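PDB 4Y9J: protein ACDH-11, isoform b from Caenorhabditis elegans, which belongs to the acyl-CoA dehydrogenase family of flavoproteins and binds flavin-adenine dinucleotide, with an extra helical C-terminal region packed on the family fold. Local coordinates for residues L370-E374 with Y535-L540; M393-L397 with E464-F470; T449-L454 with A524-F529. The contacts are given in a common frame with arbitrary orientation. Residues are numbered along the deposited sequence.

All three contacts dock helices of the C-terminal extension onto the helical C-terminal domain of the acyl-CoA dehydrogenase fold. Contacts 1 and 3 share helix 524-545, which meets helix 352-383 in contact 1 and helix 449-461 in contact 3; their centres lie about 18 Å apart. Contact 2 packs helix 466-478 on helix 389-419, and contacts 1 and 2 touch directly: Tyr535 OH is 3.6 Å from Met394 CB, and Tyr535 CD2 is 3.7 Å from Phe470 CE1. Contacts 2 and 3, with centres about 16 Å apart, reach the ligands, Arg396 lying against UCC and Asn450, Val451 and Leu454 against FAD, with Val451 also touching UCC.

Contact 1: residues L370-E374 with Y535-L540; sequences LLLFE and YSGALL
Two regular alpha-helical segments cross almost at right angles here: the axes of 370-374 and 535-540 approach to 9.4 Å with a signed crossing angle of 92°. The CA pairs that set the register are Leu371-Ser536 at 5.5 Å and Leu370-Leu539 at 6.3 Å. Leu370 (chi1 m, chi2 t) and Leu539 (chi1 m, chi2 t) both direct their CA-to-CB bonds into the interface, so their CB atoms stand 4.0 Å apart. Leu370 CD1 then lies 3.6 Å from Leu539 O and 3.7 Å from CD2 of Leu540, another m, t leucine. Leu371 starts out sideways, but its t, p rotamer carries CD1 to 3.7 Å from Tyr535 CB and 4.1 Å from Leu539 CD1, while its CD2 is 3.7 Å from Ser536 OG. That hydroxyl is hydrogen-bonded to Ala532 O within its own helix. This is a buried helix-helix crossing that joins helix 352-383 of the acyl-CoA dehydrogenase C-terminal domain to helix 524-545 of the added C-terminal region. A polar pair lies beside the leucines. Tyr535, with chi1 at -151°, sends its ring toward Glu374, which takes chi1 t and chi2 p with a nearly flat chi3 of -11°; Tyr535 OH donates to Glu374 OE2 at 2.7 Å, and the carboxylate oxygen sits at the ring edge. Leu539 CD1 also packs 3.8 Å from Glu374 CB. The buried carboxylate has two further partners, since OE2 forms a salt bridge with Arg473 of helix 466-478 and OE1 one with Arg377.

Contact 2: residues M393-L397 with E464-F470; sequences MMLRL and ENILLAF. With UCC (S-{(3S,5R,9R)-1-[(2R,3S,4R,5R)-5-(6-amino-9H-purin-9-yl)-4-hydroxy-3-(phosphonooxy)tetrahydrofuran-2-yl]-3,5,9-trihydroxy-8,8-dimethyl-3,5-dioxido-10,14-dioxo-2,4,6-trioxa-11,15-diaza-3lambda~5~,5lambda~5~-diphosphaheptadecan-17-yl} undecanethioate), chain F.
This is an apolar helix-helix crossing rich in methionine, placed where helix 389-419 of the acyl-CoA dehydrogenase C-terminal domain meets the start of helix 466-478 in the added C-terminal region. The axes approach to 10.0 Å at a signed crossing angle of -105°, with Met393-Ile466 CA atoms 6.3 Å apart and Met394-Phe470 6.7 Å. Asn465 is the N-cap: its OD1 accepts from Leu468 N at 3.0 Å. Ala469 leaves room for both methionine methyls, with its CB 3.6 Å from Met393 CE (rotamer m, t, m) and 3.7 Å from Met394 CE. Met394, with chi1 and chi2 both m, makes a Met-aromatic contact, SD lying 5.3 Å from the Phe470 ring centroid at the edge. Leu397 (t, p) brings CD2 to 4.0 Å from Ile466 CG2. Arg396 leads away to UCC, its NH2 3.2 Å from C6, and forms a salt bridge with Asp455. Helix 524-545 packs against Met394, Leu397 and Phe470, while helix 449-461 touches Arg396 and Ile466.

Contact 3: residues T449-L454 with A524-F529; sequences TNVLSL and ARHIAF. With FAD (flavin-adenine dinucleotide), chain E.
Arg525 and Ser453 lose the most surface where segments 449-454 and 524-529, both alpha-helical, cross at a signed angle of 75° with their axes 8.5 Å apart. Ser453 CA and Arg525 CA, 5.2 Å apart, are the closest CA pair. Arg525 runs out through chi1 t and chi2 t, then turns at chi3 m, so that its guanidinium reaches Asn450: NE and NH2 both donate to Asn450 OD1, at 2.8 and 3.0 Å. Thr449 CB lies over one guanidinium face, 3.6 Å from Arg525 NH2, and this NH2 also forms a salt bridge with Glu416 of the second subunit. Ser453, in the m rotamer, turns its OG back to Thr449 O at 3.0 Å. The small side chain is consistent with the close crossing, Ser453 OG lying 3.3 Å from Arg525 CA and Ser453 CB 3.6 Å from Ala524 O. Ala524, the next most covered residue, places its CB 3.9 Å from Ser453 CB and 4.1 Å from Leu454 CD2. In the second subunit, Thr357 accepts from Asn450 ND2 and Glu419 is hydrogen-bonded to Thr449 OG1. The same segment also lines FAD: Asn450 CB is 3.3 Å from FAD O2B, Leu454 CD1 3.5 Å from N6A, and Val451, which does not touch 524-529, has CG2 3.6 Å from C8A. The crossing backs the adenosine end of the FAD site at a subunit interface of the acyl-CoA dehydrogenase fold.

Contact 1: residues L370-E374 with Y535-L540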
loop_
_atom_site.group_PDB
_atom_site.type_symbol
_atom_site.label_atom_id
_atom_site.label_comp_id
_atom_site.label_asym_id
_atom_site.label_seq_id
_atom_site.Cartn_x
_atom_site.Cartn_y
_atom_site.Cartn_z
ATOM N N LEU B 370 -41.706 4.736 8.195
ATOM C CA LEU B 370 -43.014 5.380 7.907
ATOM C C LEU B 370 -42.824 6.883 8.009
ATOM O O LEU B 370 -43.436 7.609 7.286
ATOM C CB LEU B 370 -44.086 4.837 8.824
ATOM C CG LEU B 370 -44.499 3.399 8.545
ATOM C CD1 LEU B 370 -45.829 3.152 9.176
ATOM C CD2 LEU B 370 -44.578 3.080 7.043
ATOM N N LEU B 371 -41.967 7.352 8.917
ATOM C CA LEU B 371 -41.677 8.766 9.048
ATOM C C LEU B 371 -41.023 9.246 7.759
ATOM O O LEU B 371 -41.321 10.337 7.310
ATOM C CB LEU B 371 -40.817 9.050 10.280
ATOM C CG LEU B 371 -40.637 10.473 10.847
ATOM C CD1 LEU B 371 -41.935 10.984 11.420
ATOM C CD2 LEU B 371 -39.546 10.551 11.929
ATOM N N LEU B 372 -40.098 8.450 7.203
ATOM C CA LEU B 372 -39.440 8.788 5.958
ATOM C C LEU B 372 -40.418 8.971 4.827
ATOM O O LEU B 372 -40.292 9.919 4.027
ATOM C CB LEU B 372 -38.479 7.693 5.561
ATOM C CG LEU B 372 -37.886 7.784 4.154
ATOM C CD1 LEU B 372 -37.052 9.051 3.965
ATOM C CD2 LEU B 372 -37.059 6.532 3.864
ATOM N N PHE B 373 -41.364 8.048 4.710
ATOM C CA PHE B 373 -42.355 8.135 3.631
ATOM C C PHE B 373 -43.397 9.239 3.861
ATOM O O PHE B 373 -43.845 9.831 2.914
ATOM C CB PHE B 373 -42.945 6.747 3.303
ATOM C CG PHE B 373 -42.045 5.991 2.407
ATOM C CD1 PHE B 373 -42.011 6.291 1.048
ATOM C CD2 PHE B 373 -41.125 5.093 2.916
ATOM C CE1 PHE B 373 -41.079 5.683 0.198
ATOM C CE2 PHE B 373 -40.178 4.492 2.074
ATOM C CZ PHE B 373 -40.170 4.783 0.717
ATOM N N GLU B 374 -43.686 9.576 5.117
ATOM C CA GLU B 374 -44.490 10.768 5.429
ATOM C C GLU B 374 -43.729 12.034 4.992
ATOM O O GLU B 374 -44.304 12.937 4.420
ATOM C CB GLU B 374 -44.782 10.838 6.933
ATOM C CG GLU B 374 -45.405 12.162 7.411
ATOM C CD GLU B 374 -46.879 12.273 7.129
ATOM O OE1 GLU B 374 -47.406 11.423 6.385
ATOM O OE2 GLU B 374 -47.505 13.234 7.627
ATOM N N TYR B 535 -44.805 11.061 16.251
ATOM C CA TYR B 535 -45.180 11.102 14.837
ATOM C C TYR B 535 -45.081 9.685 14.270
ATOM O O TYR B 535 -46.012 9.214 13.583
ATOM C CB TYR B 535 -44.259 12.091 14.100
ATOM C CG TYR B 535 -44.847 12.776 12.892
ATOM C CD1 TYR B 535 -45.846 12.185 12.122
ATOM C CD2 TYR B 535 -44.327 14.019 12.471
ATOM C CE1 TYR B 535 -46.384 12.863 10.994
ATOM C CE2 TYR B 535 -44.830 14.689 11.355
ATOM C CZ TYR B 535 -45.800 14.101 10.594
ATOM O OH TYR B 535 -46.228 14.766 9.489
ATOM N N SER B 536 -43.999 8.981 14.608
ATOM C CA SER B 536 -43.736 7.639 14.057
ATOM C C SER B 536 -44.805 6.653 14.584
ATOM O O SER B 536 -45.347 5.802 13.835
ATOM C CB SER B 536 -42.324 7.142 14.386
ATOM O OG SER B 536 -41.328 7.918 13.737
ATOM N N GLY B 537 -45.146 6.775 15.862
ATOM C CA GLY B 537 -46.143 5.901 16.425
ATOM C C GLY B 537 -47.498 6.031 15.767
ATOM O O GLY B 537 -48.228 5.037 15.509
ATOM N N ALA B 538 -47.903 7.280 15.605
ATOM C CA ALA B 538 -49.211 7.565 14.977
ATOM C C ALA B 538 -49.281 7.020 13.532
ATOM O O ALA B 538 -50.328 6.513 13.089
ATOM C CB ALA B 538 -49.415 9.062 14.945
ATOM N N LEU B 539 -48.157 7.119 12.832
ATOM C CA LEU B 539 -48.013 6.581 11.475
ATOM C C LEU B 539 -48.117 5.077 11.487
ATOM O O LEU B 539 -48.848 4.511 10.700
ATOM C CB LEU B 539 -46.715 7.027 10.842
ATOM C CG LEU B 539 -46.712 8.465 10.341
ATOM C CD1 LEU B 539 -45.303 8.913 10.212
ATOM C CD2 LEU B 539 -47.456 8.602 9.014
ATOM N N LEU B 540 -47.473 4.432 12.455
ATOM C CA LEU B 540 -47.552 2.984 12.587
ATOM C C LEU B 540 -48.971 2.515 12.865
ATOM O O LEU B 540 -49.392 1.475 12.388
ATOM C CB LEU B 540 -46.596 2.501 13.715
ATOM C CG LEU B 540 -45.119 2.426 13.329
ATOM C CD1 LEU B 540 -44.275 2.176 14.546
ATOM C CD2 LEU B 540 -44.877 1.337 12.300
#

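Contact 2: residues M393-L397 with E464-F470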
loop_
_atom_site.group_PDB
_atom_site.type_symbol
_atom_site.label_atom_id
_atom_site.label_comp_id
_atom_site.label_asym_id
_atom_site.label_seq_id
_atom_site.Cartn_x
_atom_site.Cartn_y
_atom_site.Cartn_z
ATOM N N MET B 393 -46.389 23.101 7.243
ATOM C CA MET B 393 -45.664 23.152 8.532
ATOM C C MET B 393 -44.990 21.824 8.872
ATOM O O MET B 393 -43.837 21.820 9.320
ATOM C CB MET B 393 -46.573 23.612 9.688
ATOM C CG MET B 393 -46.857 25.112 9.609
ATOM S SD MET B 393 -47.887 25.710 10.972
ATOM C CE MET B 393 -49.493 25.277 10.326
ATOM N N MET B 394 -45.700 20.716 8.679
ATOM C CA MET B 394 -45.156 19.407 8.974
ATOM C C MET B 394 -43.959 19.045 8.082
ATOM O O MET B 394 -43.050 18.321 8.525
ATOM C CB MET B 394 -46.237 18.326 8.899
ATOM C CG MET B 394 -47.227 18.363 10.047
ATOM S SD MET B 394 -46.410 18.507 11.636
ATOM C CE MET B 394 -46.453 20.286 11.918
ATOM N N LEU B 395 -43.908 19.561 6.853
ATOM C CA LEU B 395 -42.710 19.348 6.012
ATOM C C LEU B 395 -41.509 20.024 6.620
ATOM O O LEU B 395 -40.443 19.436 6.690
ATOM C CB LEU B 395 -42.897 19.905 4.598
ATOM C CG LEU B 395 -41.747 19.805 3.593
ATOM C CD1 LEU B 395 -41.120 18.409 3.468
ATOM C CD2 LEU B 395 -42.220 20.341 2.253
ATOM N N ARG B 396 -41.682 21.239 7.113
ATOM C CA ARG B 396 -40.537 21.983 7.654
ATOM C C ARG B 396 -40.029 21.380 8.952
ATOM O O ARG B 396 -38.794 21.334 9.189
ATOM C CB ARG B 396 -40.915 23.458 7.863
ATOM C CG ARG B 396 -39.775 24.278 8.481
ATOM C CD ARG B 396 -38.553 24.482 7.598
ATOM N NE ARG B 396 -37.493 25.229 8.272
ATOM C CZ ARG B 396 -36.449 24.681 8.922
ATOM N NH1 ARG B 396 -36.249 23.351 8.959
ATOM N NH2 ARG B 396 -35.572 25.491 9.519
ATOM N N LEU B 397 -40.971 20.867 9.743
ATOM C CA LEU B 397 -40.675 20.226 11.029
ATOM C C LEU B 397 -40.061 18.820 10.862
ATOM O O LEU B 397 -39.065 18.469 11.535
ATOM C CB LEU B 397 -41.942 20.092 11.858
ATOM C CG LEU B 397 -41.758 19.319 13.151
ATOM C CD1 LEU B 397 -40.771 20.084 14.030
ATOM C CD2 LEU B 397 -43.086 19.074 13.845
ATOM N N GLU B 464 -45.631 30.310 12.651
ATOM C CA GLU B 464 -46.998 30.000 12.941
ATOM C C GLU B 464 -46.932 28.863 13.969
ATOM O O GLU B 464 -45.840 28.400 14.372
ATOM C CB GLU B 464 -47.745 29.555 11.666
ATOM C CG GLU B 464 -47.330 30.239 10.355
ATOM C CD GLU B 464 -46.149 29.564 9.656
ATOM O OE1 GLU B 464 -45.593 28.576 10.177
ATOM O OE2 GLU B 464 -45.761 30.026 8.563
ATOM N N ASN B 465 -48.095 28.420 14.400
ATOM C CA ASN B 465 -48.215 27.500 15.510
ATOM C C ASN B 465 -47.882 26.077 15.077
ATOM O O ASN B 465 -48.775 25.264 14.757
ATOM C CB ASN B 465 -49.610 27.570 16.140
ATOM C CG ASN B 465 -49.599 27.066 17.558
ATOM O OD1 ASN B 465 -48.744 26.240 17.937
ATOM N ND2 ASN B 465 -50.502 27.582 18.367
ATOM N N ILE B 466 -46.570 25.784 15.076
ATOM C CA ILE B 466 -46.084 24.469 14.652
ATOM C C ILE B 466 -46.631 23.413 15.598
ATOM O O ILE B 466 -47.048 22.354 15.170
ATOM C CB ILE B 466 -44.515 24.372 14.528
ATOM C CG1 ILE B 466 -44.016 24.960 13.209
ATOM C CG2 ILE B 466 -44.108 22.949 14.421
ATOM C CD1 ILE B 466 -44.009 26.470 13.221
ATOM N N LEU B 467 -46.674 23.698 16.890
ATOM C CA LEU B 467 -47.184 22.695 17.817
ATOM C C LEU B 467 -48.675 22.341 17.617
ATOM O O LEU B 467 -49.054 21.175 17.635
ATOM C CB LEU B 467 -46.967 23.158 19.244
ATOM C CG LEU B 467 -47.054 22.017 20.256
ATOM C CD1 LEU B 467 -45.728 21.299 20.179
ATOM C CD2 LEU B 467 -47.454 22.502 21.676
ATOM N N LEU B 468 -49.519 23.346 17.461
ATOM C CA LEU B 468 -50.928 23.100 17.116
ATOM C C LEU B 468 -51.083 22.206 15.864
ATOM O O LEU B 468 -51.856 21.201 15.825
ATOM C CB LEU B 468 -51.624 24.425 16.834
ATOM C CG LEU B 468 -53.071 24.241 16.395
ATOM C CD1 LEU B 468 -53.888 23.627 17.526
ATOM C CD2 LEU B 468 -53.731 25.553 15.922
ATOM N N ALA B 469 -50.345 22.613 14.833
ATOM C CA ALA B 469 -50.306 21.881 13.579
ATOM C C ALA B 469 -49.878 20.429 13.757
ATOM O O ALA B 469 -50.505 19.515 13.204
ATOM C CB ALA B 469 -49.338 22.567 12.629
ATOM N N PHE B 470 -48.826 20.216 14.548
ATOM C CA PHE B 470 -48.400 18.870 14.832
ATOM C C PHE B 470 -49.528 18.092 15.510
ATOM O O PHE B 470 -49.808 16.941 15.131
ATOM C CB PHE B 470 -47.157 18.933 15.730
ATOM C CG PHE B 470 -46.611 17.593 16.130
ATOM C CD1 PHE B 470 -46.304 16.643 15.182
ATOM C CD2 PHE B 470 -46.368 17.303 17.489
ATOM C CE1 PHE B 470 -45.754 15.420 15.568
ATOM C CE2 PHE B 470 -45.860 16.083 17.877
ATOM C CZ PHE B 470 -45.540 15.146 16.905
HETATM O OA1 UCC F . -22.136 17.834 5.241
HETATM C CA1 UCC F . -22.265 18.184 4.005
HETATM C CA2 UCC F . -22.207 17.305 2.750
HETATM C CA3 UCC F . -22.346 15.820 2.876
HETATM C CA4 UCC F . -23.242 15.220 1.742
HETATM C CA5 UCC F . -24.552 14.701 2.349
HETATM C CA6 UCC F . -24.940 13.385 1.769
HETATM C CA7 UCC F . -26.238 12.866 2.366
HETATM C CA8 UCC F . -26.405 11.709 1.465
HETATM C CA9 UCC F . -26.742 10.418 1.982
HETATM C C10 UCC F . -25.697 9.411 1.807
HETATM C C11 UCC F . -25.359 9.072 3.252
HETATM S S UCC F . -22.488 19.749 3.457
HETATM C CP1 UCC F . -22.493 20.882 4.899
HETATM C CP2 UCC F . -23.592 20.651 5.889
HETATM N NP1 UCC F . -23.718 21.757 6.861
HETATM C CP3 UCC F . -24.832 21.804 7.594
HETATM O OP1 UCC F . -25.698 20.929 7.600
HETATM C CP4 UCC F . -25.055 23.060 8.411
HETATM C CP5 UCC F . -25.356 22.669 9.866
HETATM N NP2 UCC F . -25.734 23.934 10.483
HETATM C CP6 UCC F . -26.955 24.465 10.429
HETATM O OP2 UCC F . -27.920 23.889 9.946
HETATM C CP8 UCC F . -27.093 25.801 11.130
HETATM O OP3 UCC F . -28.315 25.785 11.929
HETATM C CPB UCC F . -27.305 27.008 10.246
HETATM C CP7 UCC F . -28.284 26.910 9.067
HETATM C CP9 UCC F . -26.035 26.887 9.296
HETATM C CPA UCC F . -26.853 28.345 10.874
HETATM O O7 UCC F . -27.042 29.418 9.917
HETATM P P2 UCC F . -27.161 30.949 10.433
HETATM O O21 UCC F . -27.290 31.890 9.245
HETATM O O22 UCC F . -26.120 31.106 11.550
HETATM O O6 UCC F . -28.571 30.843 11.238
HETATM P P1 UCC F . -29.944 31.599 10.953
HETATM O O11 UCC F . -29.815 33.113 11.034
HETATM O O12 UCC F . -30.897 30.892 11.869
HETATM O "O5'" UCC F . -30.213 31.118 9.378
HETATM C "C5'" UCC F . -30.291 32.106 8.321
HETATM C "C4'" UCC F . -31.586 31.959 7.499
HETATM C "C3'" UCC F . -32.824 32.149 8.371
HETATM O "O3'" UCC F . -33.786 32.704 7.510
HETATM P P3 UCC F . -34.367 34.158 7.717
HETATM O O33 UCC F . -35.253 34.320 6.501
HETATM O O32 UCC F . -33.172 35.069 7.564
HETATM O O31 UCC F . -35.053 34.096 9.105
HETATM C "C2'" UCC F . -33.272 30.753 8.780
HETATM O "O2'" UCC F . -34.680 30.582 8.927
HETATM O "O4'" UCC F . -31.674 30.622 6.963
HETATM C "C1'" UCC F . -32.833 30.007 7.513
HETATM N N9 UCC F . -32.619 28.561 7.666
HETATM C C4 UCC F . -33.455 27.667 7.150
HETATM N N3 UCC F . -34.560 27.716 6.368
HETATM C C8 UCC F . -31.638 27.958 8.378
HETATM N N7 UCC F . -31.802 26.625 8.292
HETATM C C5 UCC F . -32.898 26.374 7.540
HETATM C C6 UCC F . -33.597 25.170 7.015
HETATM N N6 UCC F . -33.127 23.939 7.341
HETATM N N1 UCC F . -34.740 25.358 6.281
HETATM C C2 UCC F . -35.190 26.594 5.979
#

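Contact 3: residues T449-L454 with A524-F529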
loop_
_atom_site.group_PDB
_atom_site.type_symbol
_atom_site.label_atom_id
_atom_site.label_comp_id
_atom_site.label_asym_id
_atom_site.label_seq_id
_atom_site.Cartn_x
_atom_site.Cartn_y
_atom_site.Cartn_z
ATOM N N THR B 449 -26.617 15.646 15.344
ATOM C CA THR B 449 -27.855 15.400 16.095
ATOM C C THR B 449 -28.339 16.627 16.878
ATOM O O THR B 449 -29.486 17.063 16.725
ATOM C CB THR B 449 -27.707 14.201 17.083
ATOM O OG1 THR B 449 -27.081 13.105 16.399
ATOM C CG2 THR B 449 -29.085 13.812 17.558
ATOM N N ASN B 450 -27.408 17.238 17.609
ATOM C CA ASN B 450 -27.760 18.392 18.396
ATOM C C ASN B 450 -28.058 19.660 17.570
ATOM O O ASN B 450 -28.919 20.480 17.919
ATOM C CB ASN B 450 -26.691 18.617 19.464
ATOM C CG ASN B 450 -26.802 17.577 20.606
ATOM O OD1 ASN B 450 -27.725 16.772 20.634
ATOM N ND2 ASN B 450 -25.852 17.589 21.523
ATOM N N VAL B 451 -27.290 19.841 16.532
ATOM C CA VAL B 451 -27.427 21.028 15.699
ATOM C C VAL B 451 -28.773 20.966 15.026
ATOM O O VAL B 451 -29.441 21.974 14.914
ATOM C CB VAL B 451 -26.239 21.137 14.702
ATOM C CG1 VAL B 451 -26.511 22.097 13.538
ATOM C CG2 VAL B 451 -24.958 21.516 15.456
ATOM N N LEU B 452 -29.183 19.791 14.570
ATOM C CA LEU B 452 -30.529 19.647 14.010
ATOM C C LEU B 452 -31.624 19.747 15.053
ATOM O O LEU B 452 -32.776 20.185 14.745
ATOM C CB LEU B 452 -30.671 18.380 13.184
ATOM C CG LEU B 452 -29.817 18.377 11.905
ATOM C CD1 LEU B 452 -30.113 17.132 11.085
ATOM C CD2 LEU B 452 -30.014 19.596 11.034
ATOM N N SER B 453 -31.348 19.308 16.270
ATOM C CA SER B 453 -32.316 19.515 17.362
ATOM C C SER B 453 -32.549 21.016 17.602
ATOM O O SER B 453 -33.663 21.425 17.895
ATOM C CB SER B 453 -31.872 18.801 18.648
ATOM O OG SER B 453 -31.822 17.383 18.511
ATOM N N LEU B 454 -31.507 21.827 17.419
ATOM C CA LEU B 454 -31.636 23.251 17.483
ATOM C C LEU B 454 -32.442 23.820 16.298
ATOM O O LEU B 454 -33.155 24.814 16.486
ATOM C CB LEU B 454 -30.279 23.891 17.542
ATOM C CG LEU B 454 -29.564 23.643 18.855
ATOM C CD1 LEU B 454 -28.210 24.279 18.789
ATOM C CD2 LEU B 454 -30.301 24.236 20.014
ATOM N N ALA B 524 -33.056 20.309 23.864
ATOM C CA ALA B 524 -33.509 20.315 22.450
ATOM C C ALA B 524 -33.569 18.871 21.860
ATOM O O ALA B 524 -34.465 18.547 21.093
ATOM C CB ALA B 524 -32.612 21.198 21.640
ATOM N N ARG B 525 -32.624 17.974 22.217
ATOM C CA ARG B 525 -32.648 16.651 21.673
ATOM C C ARG B 525 -33.825 15.819 22.194
ATOM O O ARG B 525 -34.436 15.050 21.467
ATOM C CB ARG B 525 -31.257 15.920 21.933
ATOM C CG ARG B 525 -31.238 14.560 21.329
ATOM C CD ARG B 525 -30.024 13.699 21.719
ATOM N NE ARG B 525 -28.794 14.221 21.206
ATOM C CZ ARG B 525 -27.730 13.449 20.936
ATOM N NH1 ARG B 525 -27.773 12.122 21.130
ATOM N NH2 ARG B 525 -26.655 14.019 20.474
ATOM N N HIS B 526 -34.146 15.969 23.476
ATOM C CA HIS B 526 -35.275 15.270 24.062
ATOM C C HIS B 526 -36.604 15.704 23.413
ATOM O O HIS B 526 -37.432 14.890 23.149
ATOM C CB HIS B 526 -35.319 15.484 25.561
ATOM C CG HIS B 526 -34.110 14.980 26.284
ATOM N ND1 HIS B 526 -32.885 15.617 26.237
ATOM C CD2 HIS B 526 -33.940 13.905 27.077
ATOM C CE1 HIS B 526 -32.012 14.945 26.981
ATOM N NE2 HIS B 526 -32.627 13.898 27.490
ATOM N N ILE B 527 -36.761 17.003 23.161
ATOM C CA ILE B 527 -37.921 17.553 22.442
ATOM C C ILE B 527 -37.976 16.941 21.035
ATOM O O ILE B 527 -39.007 16.351 20.671
ATOM C CB ILE B 527 -37.863 19.099 22.375
ATOM C CG1 ILE B 527 -37.997 19.678 23.771
ATOM C CG2 ILE B 527 -38.923 19.661 21.395
ATOM C CD1 ILE B 527 -37.775 21.177 23.901
ATOM N N ALA B 528 -36.874 16.999 20.276
ATOM C CA ALA B 528 -36.844 16.457 18.940
ATOM C C ALA B 528 -37.176 14.958 18.887
ATOM O O ALA B 528 -37.947 14.525 18.028
ATOM C CB ALA B 528 -35.538 16.787 18.229
ATOM N N PHE B 529 -36.604 14.164 19.801
ATOM C CA PHE B 529 -36.866 12.730 19.843
ATOM C C PHE B 529 -38.350 12.413 20.189
ATOM O O PHE B 529 -38.913 11.430 19.727
ATOM C CB PHE B 529 -35.992 12.100 20.916
ATOM C CG PHE B 529 -34.590 11.703 20.489
ATOM C CD1 PHE B 529 -33.888 12.349 19.509
ATOM C CD2 PHE B 529 -33.908 10.694 21.229
ATOM C CE1 PHE B 529 -32.605 11.939 19.107
ATOM C CE2 PHE B 529 -32.602 10.317 20.857
ATOM C CZ PHE B 529 -31.960 10.935 19.795
HETATM P PA FAD E . -18.381 21.310 14.923
HETATM O O1A FAD E . -19.580 22.242 14.753
HETATM O O2A FAD E . -17.014 21.950 15.220
HETATM O O5B FAD E . -18.603 20.363 16.213
HETATM C C5B FAD E . -19.765 19.544 16.273
HETATM C C4B FAD E . -20.125 19.387 17.724
HETATM O O4B FAD E . -20.371 20.728 18.202
HETATM C C3B FAD E . -21.338 18.546 17.962
HETATM O O3B FAD E . -21.407 18.056 19.354
HETATM C C2B FAD E . -22.396 19.631 17.888
HETATM O O2B FAD E . -23.623 19.221 18.513
HETATM C C1B FAD E . -21.703 20.774 18.668
HETATM N N9A FAD E . -22.350 22.076 18.425
HETATM C C8A FAD E . -22.201 22.876 17.322
HETATM N N7A FAD E . -23.012 23.968 17.434
HETATM C C5A FAD E . -23.649 23.893 18.644
HETATM C C6A FAD E . -24.618 24.714 19.375
HETATM N N6A FAD E . -25.053 25.891 18.843
HETATM N N1A FAD E . -25.027 24.254 20.584
HETATM C C2A FAD E . -24.608 23.088 21.090
HETATM N N3A FAD E . -23.724 22.292 20.488
HETATM C C4A FAD E . -23.222 22.647 19.283
HETATM N N1 FAD E . -19.261 19.712 4.480
HETATM C C2 FAD E . -19.431 20.331 3.273
HETATM O O2 FAD E . -19.793 21.536 3.291
HETATM N N3 FAD E . -19.355 19.733 2.132
HETATM C C4 FAD E . -19.028 18.476 1.946
HETATM O O4 FAD E . -18.946 17.984 0.843
HETATM C C4X FAD E . -18.794 17.709 3.222
HETATM N N5 FAD E . -18.310 16.394 3.101
HETATM C C5X FAD E . -18.104 15.786 4.371
HETATM C C6 FAD E . -17.677 14.427 4.294
HETATM C C7 FAD E . -17.473 13.718 5.526
HETATM C C7M FAD E . -17.068 12.288 5.376
HETATM C C8 FAD E . -17.626 14.434 6.776
HETATM C C8M FAD E . -17.377 13.692 8.099
HETATM C C9 FAD E . -18.037 15.759 6.860
HETATM C C9A FAD E . -18.261 16.485 5.643
HETATM N N10 FAD E . -18.625 17.801 5.704
HETATM C C10 FAD E . -18.865 18.442 4.464
HETATM C "C1'" FAD E . -18.683 18.514 6.930
HETATM C "C2'" FAD E . -19.886 18.352 7.867
HETATM O "O2'" FAD E . -21.026 19.056 7.415
HETATM C "C3'" FAD E . -19.482 18.858 9.249
HETATM O "O3'" FAD E . -18.494 17.958 9.686
HETATM C "C4'" FAD E . -20.672 18.913 10.188
HETATM O "O4'" FAD E . -21.660 19.839 9.733
HETATM C "C5'" FAD E . -20.226 19.245 11.617
HETATM O "O5'" FAD E . -19.527 20.556 11.631
HETATM P P FAD E . -17.962 20.572 12.189
HETATM O O1P FAD E . -17.246 19.457 11.537
HETATM O O2P FAD E . -17.470 21.993 12.078
HETATM O O3P FAD E . -18.181 20.227 13.774
#